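Local coordinates for outer membrane protein Omp121 (Bacteroides thetaiotaomicron, PDB 5FQ8) that is an outer membrane protein of the TonB-dependent receptor family and probably takes part in energised import of nutrients across the outer membrane, at residues Arg383-Phe388 and Gly405-Thr410; Arg455-Asp460 and Gly482-Val487; Arg521-Val526 and Asp547-Leu552. All blocks are in the same frame, centred on the assembly; numbering follows the deposited sequence.

In the fold
Three antiparallel hairpins follow one another along the chain and around the barrel wall. Contact 1 joins strands 376-394 and 398-417, contact 2 strands 446-469 and 472-495, and contact 3 strands 513-534 and 538-549. The hairpins are themselves neighbours: strand 398-417 pairs with 446-469, and strand 472-495 with 513-534. Centres of contacts 1 and 2 lie about 10 Å apart, those of 2 and 3 about 11 Å, and the outer two about 21 Å. At contacts 1 and 2 alternate residues turn toward the plug domain; at contact 3 that face meets Asp-597 and Tyr-561. The other face meets lipid-like KR0 and detergent, the second subunit at contacts 1 and 2, and another protein at contact 3.

Contact 1 of 3, residues Arg383-Phe388 and Gly405-Thr410; sequences RFYGKF and GLDTTT
Arg-383 lies edge-on against the carboxylate of Asp-407, in a two-pronged salt bridge in which each nitrogen takes its own oxygen. Arg-383 NE gives a hydrogen bond to Asp-407 OD1 at 2.9 Å, and Arg-383 NH2 reaches Asp-407 OD2 at 2.5 Å. Both oxygens accept on their syn lone pairs, and the two planes are only 20° apart. The arginine gets there as an extended chain, CG anti to the backbone N, passing Thr-409 OG1, which lies 3.4 Å from Arg-383 CG. Tyr-385 starts out alongside the same aspartate, Tyr-385 CB being 3.4 Å from Asp-407 CG, but with CG between N and the carbonyl carbon (chi1 62°) its ring swings off from the aspartate's strand. The frame is a transmembrane hairpin of the TonB-dependent receptor barrel: Phe-384 exchanges N-H and C=O with Thr-408, and Gly-386 with Leu-406. Arg-383, Tyr-385 and Asp-407 share the face turned to the plug, where Arg-383 NH1 also bonds Gly-129 O and Asp-407 OD2 accepts from Asn-110 N; the barrel ion pair thus doubles as a plug contact. On the reverse face Leu-406 CD2 abuts the edge of the Phe-384 ring, 3.7 Å from Phe-384 CE2, and Thr-408 CG2 meets the same ring at its edge, 4.0 Å from Phe-384 CD2. That ring also meets Phe-384 and Tyr-314 of the second subunit.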
loop_
_atom_site.group_PDB
_atom_site.type_symbol
_atom_site.label_atom_id
_atom_site.label_comp_id
_atom_site.label_asym_id
_atom_site.label_seq_id
_atom_site.Cartn_x
_atom_site.Cartn_y
_atom_site.Cartn_z
ATOM N N ARG B 383 20.870 2.920 12.461
ATOM C CA ARG B 383 21.038 1.934 13.520
ATOM C C ARG B 383 21.842 2.507 14.665
ATOM O O ARG B 383 22.909 3.072 14.444
ATOM C CB ARG B 383 21.739 0.677 12.997
ATOM C CG ARG B 383 22.067 -0.326 14.077
ATOM C CD ARG B 383 22.606 -1.603 13.487
ATOM N NE ARG B 383 22.889 -2.598 14.508
ATOM C CZ ARG B 383 23.527 -3.722 14.259
ATOM N NH1 ARG B 383 23.930 -3.970 13.032
ATOM N NH2 ARG B 383 23.771 -4.588 15.227
ATOM N N PHE B 384 21.357 2.319 15.883
ATOM C CA PHE B 384 22.070 2.731 17.080
ATOM C C PHE B 384 22.225 1.541 18.013
ATOM O O PHE B 384 21.250 0.851 18.306
ATOM C CB PHE B 384 21.338 3.876 17.786
ATOM C CG PHE B 384 21.802 4.099 19.180
ATOM C CD1 PHE B 384 22.960 4.804 19.427
ATOM C CD2 PHE B 384 21.108 3.575 20.246
ATOM C CE1 PHE B 384 23.408 5.001 20.713
ATOM C CE2 PHE B 384 21.555 3.759 21.538
ATOM C CZ PHE B 384 22.710 4.471 21.775
ATOM N N TYR B 385 23.444 1.298 18.478
ATOM C CA TYR B 385 23.648 0.256 19.469
ATOM C C TYR B 385 24.701 0.716 20.457
ATOM O O TYR B 385 25.472 1.627 20.176
ATOM C CB TYR B 385 24.033 -1.080 18.829
ATOM C CG TYR B 385 25.317 -1.091 18.053
ATOM C CD1 TYR B 385 25.375 -0.613 16.761
ATOM C CD2 TYR B 385 26.467 -1.619 18.606
ATOM C CE1 TYR B 385 26.552 -0.639 16.053
ATOM C CE2 TYR B 385 27.640 -1.647 17.913
ATOM C CZ TYR B 385 27.683 -1.158 16.636
ATOM O OH TYR B 385 28.861 -1.186 15.930
ATOM N N GLY B 386 24.717 0.097 21.630
ATOM C CA GLY B 386 25.753 0.423 22.589
ATOM C C GLY B 386 25.628 -0.383 23.863
ATOM O O GLY B 386 24.832 -1.312 23.945
ATOM N N LYS B 387 26.436 -0.011 24.853
ATOM C CA LYS B 387 26.369 -0.694 26.135
ATOM C C LYS B 387 26.774 0.242 27.259
ATOM O O LYS B 387 27.382 1.283 27.034
ATOM C CB LYS B 387 27.251 -1.938 26.147
ATOM C CG LYS B 387 28.697 -1.662 26.387
ATOM C CD LYS B 387 29.285 -2.728 27.273
ATOM C CE LYS B 387 30.646 -2.331 27.800
ATOM N NZ LYS B 387 31.319 -3.445 28.516
ATOM N N PHE B 388 26.391 -0.144 28.471
ATOM C CA PHE B 388 26.836 0.474 29.709
ATOM C C PHE B 388 27.276 -0.633 30.646
ATOM O O PHE B 388 26.557 -1.610 30.840
ATOM C CB PHE B 388 25.743 1.311 30.377
ATOM C CG PHE B 388 26.099 1.775 31.774
ATOM C CD1 PHE B 388 26.828 2.931 31.963
ATOM C CD2 PHE B 388 25.705 1.060 32.887
ATOM C CE1 PHE B 388 27.157 3.362 33.221
ATOM C CE2 PHE B 388 26.045 1.483 34.153
ATOM C CZ PHE B 388 26.768 2.638 34.320
ATOM N N GLY B 405 22.877 -3.837 27.206
ATOM C CA GLY B 405 23.040 -3.541 25.801
ATOM C C GLY B 405 21.719 -3.147 25.177
ATOM O O GLY B 405 20.663 -3.625 25.577
ATOM N N LEU B 406 21.795 -2.258 24.193
ATOM C CA LEU B 406 20.650 -1.848 23.399
ATOM C C LEU B 406 21.078 -1.782 21.950
ATOM O O LEU B 406 22.136 -1.235 21.649
ATOM C CB LEU B 406 20.115 -0.489 23.837
ATOM C CG LEU B 406 18.925 0.046 23.051
ATOM C CD1 LEU B 406 17.693 -0.371 23.757
ATOM C CD2 LEU B 406 18.966 1.532 22.937
ATOM N N ASP B 407 20.267 -2.342 21.061
ATOM C CA ASP B 407 20.522 -2.305 19.627
ATOM C C ASP B 407 19.187 -2.114 18.924
ATOM O O ASP B 407 18.283 -2.939 19.075
ATOM C CB ASP B 407 21.223 -3.590 19.173
ATOM C CG ASP B 407 21.872 -3.469 17.814
ATOM O OD1 ASP B 407 21.469 -2.636 16.998
ATOM O OD2 ASP B 407 22.799 -4.245 17.548
ATOM N N THR B 408 19.061 -1.025 18.173
ATOM C CA THR B 408 17.819 -0.664 17.507
ATOM C C THR B 408 18.133 -0.188 16.098
ATOM O O THR B 408 19.162 0.445 15.856
ATOM C CB THR B 408 17.053 0.415 18.293
ATOM O OG1 THR B 408 16.132 1.097 17.439
ATOM C CG2 THR B 408 17.998 1.424 18.882
ATOM N N THR B 409 17.236 -0.512 15.171
ATOM C CA THR B 409 17.464 -0.254 13.762
ATOM C C THR B 409 16.154 0.092 13.095
ATOM O O THR B 409 15.137 -0.551 13.344
ATOM C CB THR B 409 18.058 -1.462 13.031
ATOM O OG1 THR B 409 19.107 -2.047 13.797
ATOM C CG2 THR B 409 18.586 -1.047 11.682
ATOM N N THR B 410 16.207 1.075 12.212
ATOM C CA THR B 410 15.086 1.479 11.384
ATOM C C THR B 410 15.556 1.391 9.939
ATOM O O THR B 410 16.456 2.118 9.534
ATOM C CB THR B 410 14.622 2.891 11.759
ATOM O OG1 THR B 410 14.138 2.902 13.105
ATOM C CG2 THR B 410 13.532 3.368 10.826
#

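Contact 2 of 3, residues Arg455-Asp460 and Gly482-Val487. With KR0 (3-decanoyloxypropyl decanoate), chain K; C8E ((hydroxyethyloxy)tri(ethyloxy)octane), chain U.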
loop_
_atom_site.group_PDB
_atom_site.type_symbol
_atom_site.label_atom_id
_atom_site.label_comp_id
_atom_site.label_asym_id
_atom_site.label_seq_id
_atom_site.Cartn_x
_atom_site.Cartn_y
_atom_site.Cartn_z
ATOM N N ARG B 455 14.646 -4.185 17.441
ATOM C CA ARG B 455 15.108 -3.727 18.741
ATOM C C ARG B 455 15.384 -4.896 19.670
ATOM O O ARG B 455 14.522 -5.747 19.875
ATOM C CB ARG B 455 14.078 -2.778 19.342
ATOM C CG ARG B 455 14.403 -2.214 20.685
ATOM C CD ARG B 455 13.552 -1.006 20.954
ATOM N NE ARG B 455 13.901 -0.382 22.222
ATOM C CZ ARG B 455 13.225 -0.559 23.350
ATOM N NH1 ARG B 455 12.149 -1.336 23.366
ATOM N NH2 ARG B 455 13.622 0.053 24.454
ATOM N N GLU B 456 16.586 -4.958 20.226
ATOM C CA GLU B 456 16.938 -5.993 21.181
ATOM C C GLU B 456 17.525 -5.345 22.419
ATOM O O GLU B 456 18.179 -4.309 22.344
ATOM C CB GLU B 456 17.930 -6.985 20.596
ATOM C CG GLU B 456 17.654 -7.389 19.146
ATOM C CD GLU B 456 18.692 -8.347 18.604
ATOM O OE1 GLU B 456 19.670 -8.599 19.334
ATOM O OE2 GLU B 456 18.532 -8.846 17.466
ATOM N N ILE B 457 17.273 -5.950 23.568
ATOM C CA ILE B 457 17.809 -5.437 24.817
ATOM C C ILE B 457 18.359 -6.602 25.610
ATOM O O ILE B 457 17.698 -7.634 25.746
ATOM C CB ILE B 457 16.760 -4.688 25.652
ATOM C CG1 ILE B 457 16.438 -3.352 25.016
ATOM C CG2 ILE B 457 17.269 -4.469 27.053
ATOM C CD1 ILE B 457 15.328 -2.636 25.718
ATOM N N ASN B 458 19.563 -6.438 26.137
ATOM C CA ASN B 458 20.214 -7.490 26.889
ATOM C C ASN B 458 20.730 -6.924 28.192
ATOM O O ASN B 458 21.344 -5.859 28.207
ATOM C CB ASN B 458 21.343 -8.107 26.078
ATOM C CG ASN B 458 21.814 -9.399 26.658
ATOM O OD1 ASN B 458 21.119 -10.406 26.588
ATOM N ND2 ASN B 458 23.001 -9.384 27.250
ATOM N N GLN B 459 20.472 -7.624 29.282
ATOM C CA GLN B 459 20.920 -7.170 30.585
ATOM C C GLN B 459 21.561 -8.323 31.325
ATOM O O GLN B 459 20.993 -9.415 31.388
ATOM C CB GLN B 459 19.769 -6.578 31.383
ATOM C CG GLN B 459 19.251 -5.322 30.742
ATOM C CD GLN B 459 18.528 -4.440 31.698
ATOM O OE1 GLN B 459 18.261 -4.833 32.824
ATOM N NE2 GLN B 459 18.209 -3.226 31.266
ATOM N N ASP B 460 22.749 -8.078 31.863
ATOM C CA ASP B 460 23.463 -9.064 32.647
ATOM C C ASP B 460 23.821 -8.471 33.993
ATOM O O ASP B 460 24.315 -7.343 34.073
ATOM C CB ASP B 460 24.712 -9.535 31.919
ATOM C CG ASP B 460 24.393 -10.380 30.721
ATOM O OD1 ASP B 460 24.206 -11.607 30.886
ATOM O OD2 ASP B 460 24.324 -9.814 29.615
ATOM N N GLY B 482 18.854 -11.330 30.897
ATOM C CA GLY B 482 17.521 -10.964 30.476
ATOM C C GLY B 482 17.535 -10.432 29.065
ATOM O O GLY B 482 18.242 -9.468 28.768
ATOM N N ASN B 483 16.764 -11.049 28.185
ATOM C CA ASN B 483 16.812 -10.743 26.765
ATOM C C ASN B 483 15.423 -10.372 26.256
ATOM O O ASN B 483 14.422 -10.943 26.692
ATOM C CB ASN B 483 17.364 -11.930 25.996
ATOM C CG ASN B 483 17.741 -11.578 24.590
ATOM O OD1 ASN B 483 17.133 -12.045 23.628
ATOM N ND2 ASN B 483 18.747 -10.736 24.455
ATOM N N GLU B 484 15.367 -9.424 25.327
ATOM C CA GLU B 484 14.112 -9.001 24.726
ATOM C C GLU B 484 14.400 -8.599 23.291
ATOM O O GLU B 484 15.123 -7.638 23.057
ATOM C CB GLU B 484 13.498 -7.846 25.504
ATOM C CG GLU B 484 12.067 -7.536 25.106
ATOM C CD GLU B 484 11.578 -6.207 25.613
ATOM O OE1 GLU B 484 11.890 -5.174 24.988
ATOM O OE2 GLU B 484 10.882 -6.192 26.645
ATOM N N ARG B 485 13.834 -9.313 22.334
ATOM C CA ARG B 485 14.072 -9.035 20.924
ATOM C C ARG B 485 12.742 -8.741 20.249
ATOM O O ARG B 485 11.767 -9.464 20.457
ATOM C CB ARG B 485 14.798 -10.207 20.251
ATOM C CG ARG B 485 16.222 -10.397 20.740
ATOM C CD ARG B 485 16.959 -11.485 19.997
ATOM N NE ARG B 485 16.751 -12.781 20.619
ATOM C CZ ARG B 485 16.953 -13.924 19.996
ATOM N NH1 ARG B 485 17.361 -13.904 18.747
ATOM N NH2 ARG B 485 16.747 -15.069 20.612
ATOM N N LYS B 486 12.698 -7.677 19.457
ATOM C CA LYS B 486 11.458 -7.227 18.849
ATOM C C LYS B 486 11.728 -6.775 17.430
ATOM O O LYS B 486 12.710 -6.088 17.167
ATOM C CB LYS B 486 10.827 -6.088 19.654
ATOM C CG LYS B 486 9.528 -5.527 19.106
ATOM C CD LYS B 486 9.049 -4.363 19.945
ATOM C CE LYS B 486 7.710 -3.841 19.478
ATOM N NZ LYS B 486 7.284 -2.597 20.169
ATOM N N VAL B 487 10.868 -7.172 16.516
ATOM C CA VAL B 487 10.925 -6.671 15.154
ATOM C C VAL B 487 9.505 -6.335 14.750
ATOM O O VAL B 487 8.560 -6.991 15.189
ATOM C CB VAL B 487 11.581 -7.693 14.202
ATOM C CG1 VAL B 487 10.955 -9.030 14.366
ATOM C CG2 VAL B 487 11.478 -7.252 12.779
HETATM C C1 KR0 K . 13.825 -8.495 30.747
HETATM O O1 KR0 K . 14.714 -8.392 31.857
HETATM C C2 KR0 K . 14.632 -8.138 29.517
HETATM C C3 KR0 K . 14.216 -6.793 28.967
HETATM C C4 KR0 K . 14.073 -1.482 32.040
HETATM O O4 KR0 K . 14.668 -5.712 29.775
HETATM C C5 KR0 K . 14.110 -4.399 29.494
HETATM C C6 KR0 K . 15.536 -1.653 32.466
HETATM C C7 KR0 K . 14.579 -7.315 32.825
HETATM C C8 KR0 K . 16.225 -0.355 32.889
HETATM O O8 KR0 K . 13.280 -4.319 28.618
HETATM C C9 KR0 K . 17.715 -0.563 33.184
HETATM O O9 KR0 K . 13.480 -7.027 33.253
HETATM C C10 KR0 K . 14.529 -3.152 30.230
HETATM C C11 KR0 K . 13.535 -2.714 31.303
HETATM C C12 KR0 K . 15.780 -6.546 33.309
HETATM C C13 KR0 K . 15.684 -6.375 34.819
HETATM C C14 KR0 K . 18.332 0.596 33.975
HETATM C C15 KR0 K . 19.859 0.585 33.954
HETATM C C16 KR0 K . 20.464 1.848 34.522
HETATM C C17 KR0 K . 17.042 -6.080 35.446
HETATM C C18 KR0 K . 17.273 -4.601 35.726
HETATM C C19 KR0 K . 18.709 -4.389 36.199
HETATM C C20 KR0 K . 18.960 -3.019 36.823
HETATM C C21 KR0 K . 20.433 -2.866 37.210
HETATM C C22 KR0 K . 20.652 -1.733 38.213
HETATM C C23 KR0 K . 22.108 -1.358 38.403
HETATM C C8 C8E U . 13.504 0.463 27.506
HETATM O O9 C8E U . 14.687 0.928 26.899
HETATM C C10 C8E U . 15.633 1.241 27.892
HETATM C C11 C8E U . 16.519 2.416 27.491
HETATM O O12 C8E U . 17.773 2.206 28.101
HETATM C C13 C8E U . 18.731 3.203 27.846
HETATM C C14 C8E U . 20.097 2.670 28.272
HETATM O O15 C8E U . 20.540 1.665 27.385
HETATM C C16 C8E U . 21.915 1.408 27.532
HETATM O O HOH W 1 19.948 -9.143 21.655
#
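This hairpin of the transmembrane barrel carries much of the pocket for the lipid-like ligand KR0. Arg-455, Ile-457 and Gln-459 exchange paired backbone hydrogen bonds with Lys-486, Glu-484 and Gly-482 across antiparallel strands, and the side chains of Arg-455, Ile-457, Gln-459 and Glu-484 lie on the face that binds KR0 and detergent. Gln-459 lays its amide among the acyl chains, Gln-459 OE1 lying 3.1 Å from KR0 C12, while Ile-457 CG2 sits by an ester group of KR0. Gly-482, without a side chain, lets the propyl linker between the two esters lie against the backbone, with Gly-482 C 3.7 Å from KR0 C2; a CB there would run into KR0 O1. Ile-457 CD1 lies over one face of the Arg-455 guanidinium, displaced toward its rim, and the guanidinium edge is turned to the detergent C8E, Arg-455 NH2 being 2.8 Å from C8E O9. Glu-484 OE1, 4.2 Å from Arg-455 NH1, lies well out of the guanidinium plane where no N-H points at it, so at most their opposite charges probably attract; Glu-484 salt-bridges Arg-522 instead. On the plug-facing side Glu-456 and Arg-485 run side by side, Glu-456 CG 3.7 Å from Arg-485 CG, and the carboxylate goes on to Asn-110 of the plug. Arg-485 NE donates to Asn-483 OD1, while Asn-483 ND2 bonds Asn-458 OD1 at 3.2 Å, on a lone pair of the oxygen.

Contact 3 of 3, residues Arg521-Val526 and Asp547-Leu552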
loop_
_atom_site.group_PDB
_atom_site.type_symbol
_atom_site.label_atom_id
_atom_site.label_comp_id
_atom_site.label_asym_id
_atom_site.label_seq_id
_atom_site.Cartn_x
_atom_site.Cartn_y
_atom_site.Cartn_z
ATOM N N ARG B 521 9.823 -11.549 21.662
ATOM C CA ARG B 521 10.220 -12.738 22.397
ATOM C C ARG B 521 11.084 -12.327 23.566
ATOM O O ARG B 521 11.858 -11.378 23.475
ATOM C CB ARG B 521 10.988 -13.709 21.519
ATOM C CG ARG B 521 12.231 -13.114 20.925
ATOM C CD ARG B 521 12.889 -14.037 19.930
ATOM N NE ARG B 521 13.228 -15.315 20.523
ATOM C CZ ARG B 521 13.511 -16.392 19.814
ATOM N NH1 ARG B 521 13.495 -16.323 18.496
ATOM N NH2 ARG B 521 13.803 -17.530 20.423
ATOM N N ARG B 522 10.947 -13.046 24.663
ATOM C CA ARG B 522 11.681 -12.728 25.873
ATOM C C ARG B 522 12.319 -13.984 26.437
ATOM O O ARG B 522 11.834 -15.097 26.235
ATOM C CB ARG B 522 10.783 -12.080 26.913
ATOM C CG ARG B 522 10.376 -10.676 26.553
ATOM C CD ARG B 522 9.590 -9.999 27.657
ATOM N NE ARG B 522 9.297 -8.622 27.290
ATOM C CZ ARG B 522 8.080 -8.106 27.192
ATOM N NH1 ARG B 522 7.021 -8.845 27.459
ATOM N NH2 ARG B 522 7.935 -6.841 26.840
ATOM N N LEU B 523 13.425 -13.786 27.140
ATOM C CA LEU B 523 14.152 -14.881 27.751
ATOM C C LEU B 523 14.799 -14.377 29.023
ATOM O O LEU B 523 15.283 -13.248 29.077
ATOM C CB LEU B 523 15.215 -15.431 26.806
ATOM C CG LEU B 523 16.103 -16.552 27.338
ATOM C CD1 LEU B 523 15.466 -17.889 27.096
ATOM C CD2 LEU B 523 17.430 -16.492 26.670
ATOM N N MET B 524 14.793 -15.204 30.043
ATOM C CA MET B 524 15.559 -14.927 31.242
ATOM C C MET B 524 16.325 -16.178 31.625
ATOM O O MET B 524 15.860 -17.299 31.401
ATOM C CB MET B 524 14.667 -14.487 32.383
ATOM C CG MET B 524 14.056 -13.134 32.181
ATOM S SD MET B 524 13.015 -12.692 33.560
ATOM C CE MET B 524 11.658 -13.795 33.305
ATOM N N GLY B 525 17.506 -15.987 32.194
ATOM C CA GLY B 525 18.280 -17.117 32.665
ATOM C C GLY B 525 19.149 -16.770 33.851
ATOM O O GLY B 525 19.435 -15.599 34.123
ATOM N N VAL B 526 19.569 -17.810 34.558
ATOM C CA VAL B 526 20.572 -17.694 35.604
ATOM C C VAL B 526 21.676 -18.692 35.296
ATOM O O VAL B 526 21.398 -19.794 34.819
ATOM C CB VAL B 526 19.960 -17.938 36.996
ATOM C CG1 VAL B 526 19.117 -19.183 36.985
ATOM C CG2 VAL B 526 21.050 -18.031 38.039
ATOM N N ASP B 547 17.433 -21.463 31.634
ATOM C CA ASP B 547 16.764 -20.403 30.909
ATOM C C ASP B 547 15.262 -20.596 31.004
ATOM O O ASP B 547 14.770 -21.699 31.221
ATOM C CB ASP B 547 17.178 -20.384 29.441
ATOM C CG ASP B 547 18.569 -19.899 29.246
ATOM O OD1 ASP B 547 19.083 -19.245 30.163
ATOM O OD2 ASP B 547 19.147 -20.167 28.178
ATOM N N TRP B 548 14.536 -19.498 30.854
ATOM C CA TRP B 548 13.085 -19.518 30.732
ATOM C C TRP B 548 12.736 -18.737 29.483
ATOM O O TRP B 548 13.031 -17.545 29.397
ATOM C CB TRP B 548 12.415 -18.900 31.951
ATOM C CG TRP B 548 12.532 -19.663 33.216
ATOM C CD1 TRP B 548 11.610 -20.491 33.749
ATOM C CD2 TRP B 548 13.616 -19.621 34.147
ATOM N NE1 TRP B 548 12.045 -20.989 34.946
ATOM C CE2 TRP B 548 13.279 -20.467 35.214
ATOM C CE3 TRP B 548 14.845 -18.959 34.177
ATOM C CZ2 TRP B 548 14.124 -20.674 36.295
ATOM C CZ3 TRP B 548 15.679 -19.166 35.251
ATOM C CH2 TRP B 548 15.319 -20.018 36.292
ATOM N N SER B 549 12.136 -19.400 28.512
ATOM C CA SER B 549 11.927 -18.800 27.206
ATOM C C SER B 549 10.453 -18.516 26.966
ATOM O O SER B 549 9.581 -19.302 27.347
ATOM C CB SER B 549 12.453 -19.699 26.103
ATOM O OG SER B 549 12.366 -19.035 24.863
ATOM N N SER B 550 10.184 -17.391 26.317
ATOM C CA SER B 550 8.810 -17.089 25.965
ATOM C C SER B 550 8.312 -17.913 24.786
ATOM O O SER B 550 7.100 -18.052 24.624
ATOM C CB SER B 550 8.660 -15.607 25.660
ATOM O OG SER B 550 8.806 -15.381 24.282
ATOM N N THR B 551 9.194 -18.477 23.970
ATOM C CA THR B 551 8.741 -19.165 22.775
ATOM C C THR B 551 8.531 -20.650 22.978
ATOM O O THR B 551 8.275 -21.357 22.003
ATOM C CB THR B 551 9.714 -18.935 21.633
ATOM O OG1 THR B 551 11.009 -19.386 22.017
ATOM C CG2 THR B 551 9.788 -17.483 21.301
ATOM N N LEU B 552 8.615 -21.115 24.155
ATOM C CA LEU B 552 8.262 -22.496 24.417
ATOM C C LEU B 552 6.919 -22.569 25.135
ATOM O O LEU B 552 6.494 -21.589 25.746
ATOM C CB LEU B 552 9.349 -23.168 25.261
ATOM C CG LEU B 552 10.674 -23.459 24.537
ATOM C CD1 LEU B 552 11.733 -23.962 25.482
ATOM C CD2 LEU B 552 10.470 -24.457 23.418
#
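Trp-548 N donates to Met-524 O at 2.6 Å, and Met-524 N returns a bond to Trp-548 O at 3.0 Å, closing an antiparallel hydrogen-bonded pair near the end of strand 538-549. The indole keeps its edge to the partner strand: Trp-548 CZ3 touches Val-526 CG1 at 3.9 Å, the two side chains running the same way. On the opposite face of the sheet Leu-523 CD1 touches Asp-547 CB and Ser-549 CB, 3.7 Å from the latter. Where the strand gives way to a turn, Ser-550 N still bonds Arg-522 O, and Ser-550 OG stands in for a backbone carbonyl, accepting a nearly straight bond (169°) from Arg-522 N at 3.2 Å. An alanine here would probably leave that amide without its acceptor and loosen the last pairing step. Thr-551 CG2 rests over one face of the Arg-521 guanidinium, which Asp-597 holds by a salt bridge, while Thr-551 OG1 bonds Ala-598 O. Arg-522, Met-524, Trp-548 and Ser-550 pack against the chain of another protein, whose backbone Arg-522 NH1 also hydrogen-bonds. The hairpin, part of the TonB-dependent receptor barrel, is flanked by strand 472-495, bonded to Arg-521, Leu-523 and Gly-525, and strand 558-569, where Phe-559 pairs with Asp-547.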